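Local structure of cysteine synthase (Fusobacterium nucleatum subsp. nucleatum strain ATCC 25586, 5XEM) at residues Q146-H156 with T179-G187; P203-L212 with M225-Y236. The protein produces hydrogen sulfide and probably also makes L-cysteine and acetate from O-acetyl-L-serine and sulfide, using pyridoxal 5'-phosphate. All coordinates share one frame; numbering follows the deposited sequence.

Contact 1: Q146-H156 with T179-G187. With PLP (pyridoxal-5'-phosphate), chain D; 85F ((2R)-2-azanyl-3-[(2R)-2-azanyl-3-oxidanyl-3-oxidanylidene-propyl]sulfanyl-propanoic acid), chain C.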
loop_
_atom_site.group_PDB
_atom_site.type_symbol
_atom_site.label_atom_id
_atom_site.label_comp_id
_atom_site.label_asym_id
_atom_site.label_seq_id
_atom_site.Cartn_x
_atom_site.Cartn_y
_atom_site.Cartn_z
ATOM N N GLN A 146 2.617 23.262 -0.335
ATOM C CA GLN A 146 3.476 22.541 0.585
ATOM C C GLN A 146 4.840 23.218 0.851
ATOM O O GLN A 146 5.464 22.964 1.878
ATOM C CB GLN A 146 3.732 21.123 0.074
ATOM C CG GLN A 146 4.393 21.061 -1.291
ATOM C CD GLN A 146 4.536 19.637 -1.765
ATOM O OE1 GLN A 146 4.766 18.723 -0.973
ATOM N NE2 GLN A 146 4.377 19.444 -3.057
ATOM N N PHE A 147 5.301 24.044 -0.091
ATOM C CA PHE A 147 6.601 24.703 0.067
ATOM C C PHE A 147 6.624 25.810 1.119
ATOM O O PHE A 147 7.671 26.082 1.699
ATOM C CB PHE A 147 7.073 25.228 -1.288
ATOM C CG PHE A 147 7.137 24.161 -2.316
ATOM C CD1 PHE A 147 8.213 23.294 -2.329
ATOM C CD2 PHE A 147 6.093 23.964 -3.221
ATOM C CE1 PHE A 147 8.261 22.258 -3.247
ATOM C CE2 PHE A 147 6.138 22.908 -4.131
ATOM C CZ PHE A 147 7.227 22.071 -4.141
ATOM N N THR A 148 5.467 26.433 1.352
ATOM C CA THR A 148 5.365 27.606 2.234
ATOM C C THR A 148 4.372 27.430 3.392
ATOM O O THR A 148 4.404 28.187 4.361
ATOM C CB THR A 148 4.938 28.816 1.405
ATOM O OG1 THR A 148 3.588 28.632 0.935
ATOM C CG2 THR A 148 5.865 28.965 0.197
ATOM N N ASN A 149 3.496 26.428 3.301
ATOM C CA ASN A 149 2.406 26.265 4.265
ATOM C C ASN A 149 2.908 25.646 5.545
ATOM O O ASN A 149 3.348 24.493 5.561
ATOM C CB ASN A 149 1.302 25.414 3.628
ATOM C CG ASN A 149 -0.020 25.452 4.384
ATOM O OD1 ASN A 149 -0.056 25.550 5.604
ATOM N ND2 ASN A 149 -1.126 25.349 3.642
ATOM N N VAL A 150 2.834 26.389 6.654
ATOM C CA VAL A 150 3.322 25.827 7.928
ATOM C C VAL A 150 2.576 24.594 8.383
ATOM O O VAL A 150 3.092 23.840 9.193
ATOM C CB VAL A 150 3.354 26.832 9.100
ATOM C CG1 VAL A 150 4.259 28.000 8.732
ATOM C CG2 VAL A 150 1.956 27.273 9.473
ATOM N N ASN A 151 1.386 24.364 7.848
ATOM C CA ASN A 151 0.649 23.145 8.166
ATOM C C ASN A 151 1.306 21.863 7.637
ATOM O O ASN A 151 0.909 20.750 8.043
ATOM C CB ASN A 151 -0.800 23.242 7.714
ATOM C CG ASN A 151 -1.591 24.244 8.531
ATOM O OD1 ASN A 151 -1.478 24.245 9.761
ATOM N ND2 ASN A 151 -2.331 25.127 7.866
ATOM N N ASN A 152 2.267 22.008 6.723
ATOM C CA ASN A 152 3.147 20.882 6.348
ATOM C C ASN A 152 4.010 20.443 7.563
ATOM O O ASN A 152 3.741 19.393 8.179
ATOM C CB ASN A 152 3.905 21.264 5.046
ATOM C CG ASN A 152 5.039 20.345 4.694
ATOM O OD1 ASN A 152 5.377 19.390 5.414
ATOM N ND2 ASN A 152 5.671 20.656 3.553
ATOM N N PRO A 153 4.990 21.259 7.983
ATOM C CA PRO A 153 5.753 20.818 9.165
ATOM C C PRO A 153 4.907 20.630 10.431
ATOM O O PRO A 153 5.188 19.725 11.236
ATOM C CB PRO A 153 6.818 21.912 9.356
ATOM C CG PRO A 153 6.364 23.055 8.540
ATOM C CD PRO A 153 5.512 22.510 7.416
ATOM N N LYS A 154 3.865 21.440 10.623
ATOM C CA LYS A 154 3.033 21.243 11.835
ATOM C C LYS A 154 2.311 19.880 11.897
ATOM O O LYS A 154 2.105 19.356 12.973
ATOM C CB LYS A 154 2.011 22.357 12.022
ATOM C CG LYS A 154 2.674 23.676 12.384
ATOM C CD LYS A 154 1.711 24.858 12.515
ATOM C CE LYS A 154 0.672 24.600 13.583
ATOM N NZ LYS A 154 -0.297 23.625 13.023
ATOM N N ALA A 155 1.935 19.312 10.754
ATOM C CA ALA A 155 1.308 17.996 10.726
ATOM C C ALA A 155 2.246 16.955 11.348
ATOM O O ALA A 155 1.829 16.161 12.189
ATOM C CB ALA A 155 0.926 17.608 9.282
ATOM N N HIS A 156 3.528 17.044 11.002
ATOM C CA HIS A 156 4.558 16.103 11.483
ATOM C C HIS A 156 4.957 16.408 12.916
ATOM O O HIS A 156 5.252 15.506 13.698
ATOM C CB HIS A 156 5.778 16.172 10.585
ATOM C CG HIS A 156 5.496 15.716 9.150
ATOM N ND1 HIS A 156 5.213 14.433 8.842
ATOM C CD2 HIS A 156 5.443 16.431 7.964
ATOM C CE1 HIS A 156 4.992 14.332 7.501
ATOM N NE2 HIS A 156 5.165 15.558 6.960
ATOM N N THR A 179 14.766 14.966 2.468
ATOM C CA THR A 179 14.176 16.286 2.251
ATOM C C THR A 179 13.819 16.577 0.796
ATOM O O THR A 179 14.516 16.163 -0.145
ATOM C CB THR A 179 15.107 17.438 2.744
ATOM O OG1 THR A 179 16.344 17.430 1.988
ATOM C CG2 THR A 179 15.381 17.271 4.232
ATOM N N GLY A 180 12.721 17.305 0.648
ATOM C CA GLY A 180 12.281 17.905 -0.599
ATOM C C GLY A 180 11.735 19.297 -0.258
ATOM O O GLY A 180 12.384 20.316 -0.542
ATOM N N THR A 181 10.554 19.356 0.355
ATOM C CA THR A 181 10.111 20.613 0.976
ATOM C C THR A 181 10.916 20.910 2.269
ATOM O O THR A 181 11.186 22.074 2.595
ATOM C CB THR A 181 8.606 20.640 1.342
ATOM O OG1 THR A 181 8.344 19.767 2.446
ATOM C CG2 THR A 181 7.709 20.331 0.144
ATOM N N GLY A 182 11.296 19.846 2.965
ATOM C CA GLY A 182 11.976 19.887 4.242
ATOM C C GLY A 182 11.009 19.834 5.401
ATOM O O GLY A 182 11.407 19.937 6.578
ATOM N N GLY A 183 9.734 19.683 5.080
ATOM C CA GLY A 183 8.686 19.745 6.092
ATOM C C GLY A 183 8.647 18.569 7.009
ATOM O O GLY A 183 8.476 18.736 8.228
ATOM N N SER A 184 8.757 17.361 6.474
ATOM C CA SER A 184 8.749 16.188 7.356
ATOM C C SER A 184 9.965 16.213 8.279
ATOM O O SER A 184 9.828 15.948 9.492
ATOM C CB SER A 184 8.639 14.859 6.586
ATOM O OG SER A 184 9.665 14.759 5.633
ATOM N N PHE A 185 11.149 16.516 7.733
ATOM C CA PHE A 185 12.318 16.665 8.593
ATOM C C PHE A 185 12.084 17.725 9.679
ATOM O O PHE A 185 12.340 17.489 10.887
ATOM C CB PHE A 185 13.575 17.061 7.798
ATOM C CG PHE A 185 14.686 17.531 8.695
ATOM C CD1 PHE A 185 15.372 16.613 9.484
ATOM C CD2 PHE A 185 14.978 18.866 8.818
ATOM C CE1 PHE A 185 16.336 17.029 10.372
ATOM C CE2 PHE A 185 15.970 19.299 9.706
ATOM C CZ PHE A 185 16.636 18.370 10.480
ATOM N N SER A 186 11.669 18.909 9.238
ATOM C CA SER A 186 11.718 20.080 10.128
ATOM C C SER A 186 10.624 20.010 11.197
ATOM O O SER A 186 10.867 20.331 12.339
ATOM C CB SER A 186 11.636 21.373 9.327
ATOM O OG SER A 186 12.679 21.410 8.341
ATOM N N GLY A 187 9.426 19.549 10.832
ATOM C CA GLY A 187 8.357 19.439 11.798
ATOM C C GLY A 187 8.596 18.328 12.805
ATOM O O GLY A 187 8.379 18.499 14.010
HETATM N N1 PLP D . 10.430 11.201 -0.416
HETATM C C2 PLP D . 9.379 11.214 -1.251
HETATM C C2A PLP D . 8.968 9.932 -1.976
HETATM C C3 PLP D . 8.630 12.387 -1.453
HETATM O O3 PLP D . 7.561 12.371 -2.289
HETATM C C4 PLP D . 8.986 13.561 -0.794
HETATM C C4A PLP D . 8.208 14.852 -0.988
HETATM C C5 PLP D . 10.086 13.509 0.072
HETATM C C6 PLP D . 10.776 12.310 0.242
HETATM C C5A PLP D . 10.565 14.711 0.857
HETATM O O4P PLP D . 9.604 15.030 1.927
HETATM P P PLP D . 9.386 16.536 2.494
HETATM O O1P PLP D . 8.595 16.480 3.679
HETATM O O2P PLP D . 8.791 17.246 1.378
HETATM O O3P PLP D . 10.772 17.042 2.686
HETATM N N 85F C . 7.752 15.049 -2.218
HETATM C CA 85F C . 7.038 16.295 -2.565
HETATM C CB 85F C . 7.948 17.222 -3.402
HETATM S SG 85F C . 9.286 17.946 -2.485
HETATM C CD 85F C . 10.129 19.072 -3.618
HETATM C CE 85F C . 10.739 18.395 -4.874
HETATM N NZ2 85F C . 11.554 17.225 -4.522
HETATM C CZ1 85F C . 11.647 19.444 -5.572
HETATM O OH1 85F C . 12.373 19.000 -6.511
HETATM O OH2 85F C . 11.648 20.649 -5.195
HETATM C C 85F C . 5.764 16.002 -3.327
HETATM O OXT 85F C . 5.255 14.883 -3.163
HETATM O O 85F C . 5.286 16.925 -4.033
#
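One face of the His156 imidazole rests on the backbone of Ser184, whose CA lies 3.7 Å from the ring centroid in a CH-pi contact; Asn152 OD1 lies near the ring edge, in plane, and ND1 is hydrogen-bonded to Thr160. The Phe147 ring has Gln146 CG over one face, toward the rim, and its edge faces the lanthionine, Phe147 CE1 lying 3.7 Å from CD of the ligand. Between these rings Asn152 works as a polar bridge. With CG anti to the backbone N (chi1 168°), its amide comes toward the loop, and ND2 donates to Thr181 OG1 at 3.0 Å and to Gln146 O at 2.9 Å, both acceptors near the amide plane. Thr181 OG1 also accepts from Gly183 N, an ST turn, and donates to O2P of PLP; two donors and one acceptor hold the hydroxyl in one rotamer. Loop 179-182 and the start of helix 183-195 form the phosphate-binding cup of this fold-type II PLP enzyme: the amides of Gly180, Thr181, Gly182 and Ser184, with Ser184 OG, surround the phosphate, and the helix N-terminus probably helps balance its charge. Helix segments 151-156 and 183-187 approach to 7.3 Å at 56° because Gly183 and Gly187 have no side chain where Asn152 and Pro153 press in; Gly187 CA comes within 3.2 Å of Pro153 O. Gln146 NE2 donates to the lanthionine carboxylate, while Gln146 OE1 is engaged by Thr77 and Lys46.

Contact 2: P203-L212 with M225-Y236. With 85F ((2R)-2-azanyl-3-[(2R)-2-azanyl-3-oxidanyl-3-oxidanylidene-propyl]sulfanyl-propanoic acid), chain C.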
loop_
_atom_site.group_PDB
_atom_site.type_symbol
_atom_site.label_atom_id
_atom_site.label_comp_id
_atom_site.label_asym_id
_atom_site.label_seq_id
_atom_site.Cartn_x
_atom_site.Cartn_y
_atom_site.Cartn_z
ATOM N N PRO A 203 18.759 15.943 8.159
ATOM C CA PRO A 203 18.169 15.865 6.842
ATOM C C PRO A 203 19.112 15.169 5.867
ATOM O O PRO A 203 20.353 15.203 6.064
ATOM C CB PRO A 203 17.984 17.336 6.475
ATOM C CG PRO A 203 19.178 18.001 7.073
ATOM C CD PRO A 203 19.479 17.225 8.328
ATOM N N VAL A 204 18.542 14.544 4.824
ATOM C CA VAL A 204 19.310 13.951 3.757
ATOM C C VAL A 204 18.906 14.647 2.460
ATOM O O VAL A 204 17.729 14.951 2.251
ATOM C CB VAL A 204 19.061 12.422 3.608
ATOM C CG1 VAL A 204 20.046 11.849 2.586
ATOM C CG2 VAL A 204 19.121 11.697 4.962
ATOM N N GLU A 205 19.883 14.931 1.615
ATOM C CA GLU A 205 19.620 15.471 0.278
ATOM C C GLU A 205 20.348 14.635 -0.765
ATOM O O GLU A 205 21.222 13.825 -0.426
ATOM C CB GLU A 205 20.019 16.961 0.231
ATOM C CG GLU A 205 21.512 17.229 0.249
ATOM C CD GLU A 205 21.854 18.714 0.218
ATOM O OE1 GLU A 205 20.929 19.545 0.050
ATOM O OE2 GLU A 205 23.055 19.043 0.352
ATOM N N PRO A 206 19.970 14.769 -2.044
ATOM C CA PRO A 206 20.676 13.994 -3.058
ATOM C C PRO A 206 22.122 14.472 -3.199
ATOM O O PRO A 206 22.364 15.688 -3.307
ATOM C CB PRO A 206 19.892 14.295 -4.341
ATOM C CG PRO A 206 18.582 14.787 -3.885
ATOM C CD PRO A 206 18.830 15.496 -2.605
ATOM N N ALA A 207 23.054 13.538 -3.245
ATOM C CA ALA A 207 24.462 13.908 -3.459
ATOM C C ALA A 207 24.662 14.666 -4.757
ATOM O O ALA A 207 25.531 15.532 -4.793
ATOM C CB ALA A 207 25.382 12.683 -3.411
ATOM N N SER A 208 23.896 14.366 -5.819
ATOM C CA SER A 208 24.047 15.100 -7.087
ATOM C C SER A 208 23.145 16.351 -7.195
ATOM O O SER A 208 23.086 17.006 -8.241
ATOM C CB SER A 208 23.830 14.172 -8.283
ATOM O OG SER A 208 22.667 13.431 -8.114
ATOM N N SER A 209 22.446 16.678 -6.123
ATOM C CA SER A 209 21.807 17.978 -6.014
ATOM C C SER A 209 21.964 18.538 -4.613
ATOM O O SER A 209 20.980 18.744 -3.888
ATOM C CB SER A 209 20.345 17.914 -6.416
ATOM O OG SER A 209 19.880 19.236 -6.677
ATOM N N PRO A 210 23.207 18.884 -4.260
ATOM C CA PRO A 210 23.592 19.179 -2.906
ATOM C C PRO A 210 23.409 20.649 -2.552
ATOM O O PRO A 210 24.390 21.344 -2.191
ATOM C CB PRO A 210 25.043 18.777 -2.915
ATOM C CG PRO A 210 25.509 19.243 -4.242
ATOM C CD PRO A 210 24.373 18.966 -5.164
ATOM N N LEU A 211 22.157 21.101 -2.580
ATOM C CA LEU A 211 21.862 22.507 -2.360
ATOM C C LEU A 211 22.279 22.973 -0.967
ATOM O O LEU A 211 22.910 24.043 -0.836
ATOM C CB LEU A 211 20.379 22.840 -2.622
ATOM C CG LEU A 211 19.974 24.298 -2.424
ATOM C CD1 LEU A 211 20.856 25.210 -3.261
ATOM C CD2 LEU A 211 18.489 24.521 -2.756
ATOM N N LEU A 212 21.897 22.214 0.046
ATOM C CA LEU A 212 22.142 22.595 1.440
ATOM C C LEU A 212 23.614 22.488 1.790
ATOM O O LEU A 212 24.137 23.308 2.585
ATOM C CB LEU A 212 21.340 21.708 2.406
ATOM C CG LEU A 212 19.801 21.705 2.246
ATOM C CD1 LEU A 212 19.152 20.790 3.280
ATOM C CD2 LEU A 212 19.254 23.114 2.367
ATOM N N MET A 225 12.823 13.664 -3.391
ATOM C CA MET A 225 13.830 14.457 -2.660
ATOM C C MET A 225 14.412 15.535 -3.597
ATOM O O MET A 225 14.092 15.585 -4.788
ATOM C CB MET A 225 14.908 13.547 -2.092
ATOM C CG MET A 225 14.537 12.948 -0.748
ATOM S SD MET A 225 15.645 11.664 -0.155
ATOM C CE MET A 225 17.204 12.600 -0.140
ATOM N N GLY A 226 15.248 16.399 -3.046
ATOM C CA GLY A 226 15.872 17.468 -3.789
ATOM C C GLY A 226 15.025 18.723 -3.736
ATOM O O GLY A 226 13.827 18.667 -3.490
ATOM N N MET A 227 15.663 19.849 -4.004
ATOM C CA MET A 227 15.039 21.174 -3.900
ATOM C C MET A 227 15.207 21.891 -5.218
ATOM O O MET A 227 16.307 22.328 -5.533
ATOM C CB MET A 227 15.745 21.943 -2.801
ATOM C CG MET A 227 15.316 21.449 -1.430
ATOM S SD MET A 227 16.272 22.187 -0.084
ATOM C CE MET A 227 15.619 21.306 1.327
ATOM N N SER A 228 14.129 21.985 -5.995
ATOM C CA SER A 228 14.203 22.549 -7.351
ATOM C C SER A 228 13.234 23.695 -7.636
ATOM O O SER A 228 12.913 23.979 -8.817
ATOM C CB SER A 228 14.061 21.447 -8.409
ATOM O OG SER A 228 12.793 20.806 -8.416
ATOM N N ILE A 229 12.760 24.355 -6.593
ATOM C CA ILE A 229 11.866 25.523 -6.788
ATOM C C ILE A 229 12.633 26.837 -6.977
ATOM O O ILE A 229 12.005 27.877 -7.159
ATOM C CB ILE A 229 10.803 25.706 -5.661
ATOM C CG1 ILE A 229 11.439 26.188 -4.343
ATOM C CG2 ILE A 229 10.021 24.418 -5.480
ATOM C CD1 ILE A 229 10.442 26.604 -3.266
ATOM N N GLY A 230 13.963 26.802 -6.916
ATOM C CA GLY A 230 14.784 28.014 -7.108
ATOM C C GLY A 230 15.322 28.596 -5.820
ATOM O O GLY A 230 15.720 29.769 -5.770
ATOM N N GLY A 231 15.354 27.784 -4.773
ATOM C CA GLY A 231 15.878 28.218 -3.482
ATOM C C GLY A 231 15.437 27.226 -2.429
ATOM O O GLY A 231 14.756 26.233 -2.751
ATOM N N ILE A 232 15.819 27.482 -1.185
ATOM C CA ILE A 232 15.426 26.627 -0.072
ATOM C C ILE A 232 13.985 26.933 0.361
ATOM O O ILE A 232 13.644 28.077 0.598
ATOM C CB ILE A 232 16.404 26.787 1.117
ATOM C CG1 ILE A 232 17.820 26.397 0.686
ATOM C CG2 ILE A 232 15.976 25.931 2.301
ATOM C CD1 ILE A 232 18.889 26.756 1.692
ATOM N N PRO A 233 13.114 25.910 0.440
ATOM C CA PRO A 233 11.714 26.194 0.811
ATOM C C PRO A 233 11.559 26.811 2.197
ATOM O O PRO A 233 12.338 26.522 3.071
ATOM C CB PRO A 233 11.038 24.813 0.755
ATOM C CG PRO A 233 11.967 23.975 -0.077
ATOM C CD PRO A 233 13.347 24.474 0.237
ATOM N N ALA A 234 10.550 27.670 2.372
ATOM C CA ALA A 234 10.298 28.353 3.635
ATOM C C ALA A 234 10.057 27.391 4.787
ATOM O O ALA A 234 10.374 27.697 5.940
ATOM C CB ALA A 234 9.085 29.283 3.479
ATOM N N VAL A 235 9.496 26.218 4.501
ATOM C CA VAL A 235 9.201 25.250 5.559
ATOM C C VAL A 235 10.385 24.414 6.046
ATOM O O VAL A 235 10.243 23.686 7.010
ATOM C CB VAL A 235 8.032 24.299 5.183
ATOM C CG1 VAL A 235 6.749 25.115 5.029
ATOM C CG2 VAL A 235 8.353 23.515 3.911
ATOM N N TYR A 236 11.545 24.523 5.394
ATOM C CA TYR A 236 12.751 23.888 5.875
ATOM C C TYR A 236 13.380 24.759 6.949
ATOM O O TYR A 236 13.617 25.959 6.719
ATOM C CB TYR A 236 13.758 23.688 4.735
ATOM C CG TYR A 236 15.062 23.123 5.204
ATOM C CD1 TYR A 236 15.150 21.818 5.653
ATOM C CD2 TYR A 236 16.229 23.921 5.261
ATOM C CE1 TYR A 236 16.342 21.299 6.098
ATOM C CE2 TYR A 236 17.419 23.406 5.721
ATOM C CZ TYR A 236 17.480 22.100 6.149
ATOM O OH TYR A 236 18.665 21.560 6.612
HETATM N N 85F C . 7.752 15.049 -2.218
HETATM C CA 85F C . 7.038 16.295 -2.565
HETATM C CB 85F C . 7.948 17.222 -3.402
HETATM S SG 85F C . 9.286 17.946 -2.485
HETATM C CD 85F C . 10.129 19.072 -3.618
HETATM C CE 85F C . 10.739 18.395 -4.874
HETATM N NZ2 85F C . 11.554 17.225 -4.522
HETATM C CZ1 85F C . 11.647 19.444 -5.572
HETATM O OH1 85F C . 12.373 19.000 -6.511
HETATM O OH2 85F C . 11.648 20.649 -5.195
HETATM C C 85F C . 5.764 16.002 -3.327
HETATM O OXT 85F C . 5.255 14.883 -3.163
HETATM O O 85F C . 5.286 16.925 -4.033
HETATM O O HOH W 1 18.470 19.799 -3.722
HETATM O O HOH W 2 17.235 19.776 -7.060
#
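The amino nitrogen NZ2 of the lanthionine is gripped by successive carbonyls, Gly226 O at 2.9 Å and, more weakly, Met225 O; Gly224 O also bonds the ligand. Ser228 holds the carboxylate at the same end, its OG donating to OH1 at 2.7 Å and its backbone N to OH2. Behind segment 225-228, water 1 donates to Ser209 O and accepts from Met227 N, while water 2 bonds Ser209 OG and weakly donates to Met227 O. Gly226 has a positive phi (91°) that suits glycine, and the ring of Pro206 packs against its backbone. The segment runs beside the C-terminal end of strand 200-206, in the central sheet of the larger domain, and the turn into helix 211-214. That turn is tied back to the strand by Glu205, whose OE1 accepts from Leu212 N while OE2 binds Ser213. Met225, flexible and unbranched, bends at chi3 (58°) to bring CE over the strand backbone, 3.4 Å from Val204 O. Leu211 CD2 touches Met227 CB, and Leu212 splits its branches: CD2 reaches Ile232 CD1 at 3.7 Å, whereas CD1 meets Tyr236, 3.6 Å from CZ. Pro203 CB lies at the edge of the tyrosine ring, and Met227 CE lies over one face, toward the rim.

Contact 1 is buried near the middle of the chain and packs the start of helix 151-167 against the phosphate-binding start of helix 183-195; contact 2 is partly buried, joining the end of a sheet strand and a short helix to an irregular loop. One side-chain hydrogen bond and close glycine backbones join the first, whose other polar bonds go largely to the ligands, whereas apolar side chains and bridging waters hold the second. Both bind the same lanthionine, contact 1 at the carboxylate of its Schiff-base half and contact 2 at its distal amino acid end. Thr179 couples them directly, its OG1 probably bonded to Val204 O and its carbonyl to Gly226 N, and the phosphate loop and the lanthionine-binding segment 225-228 flank one pocket.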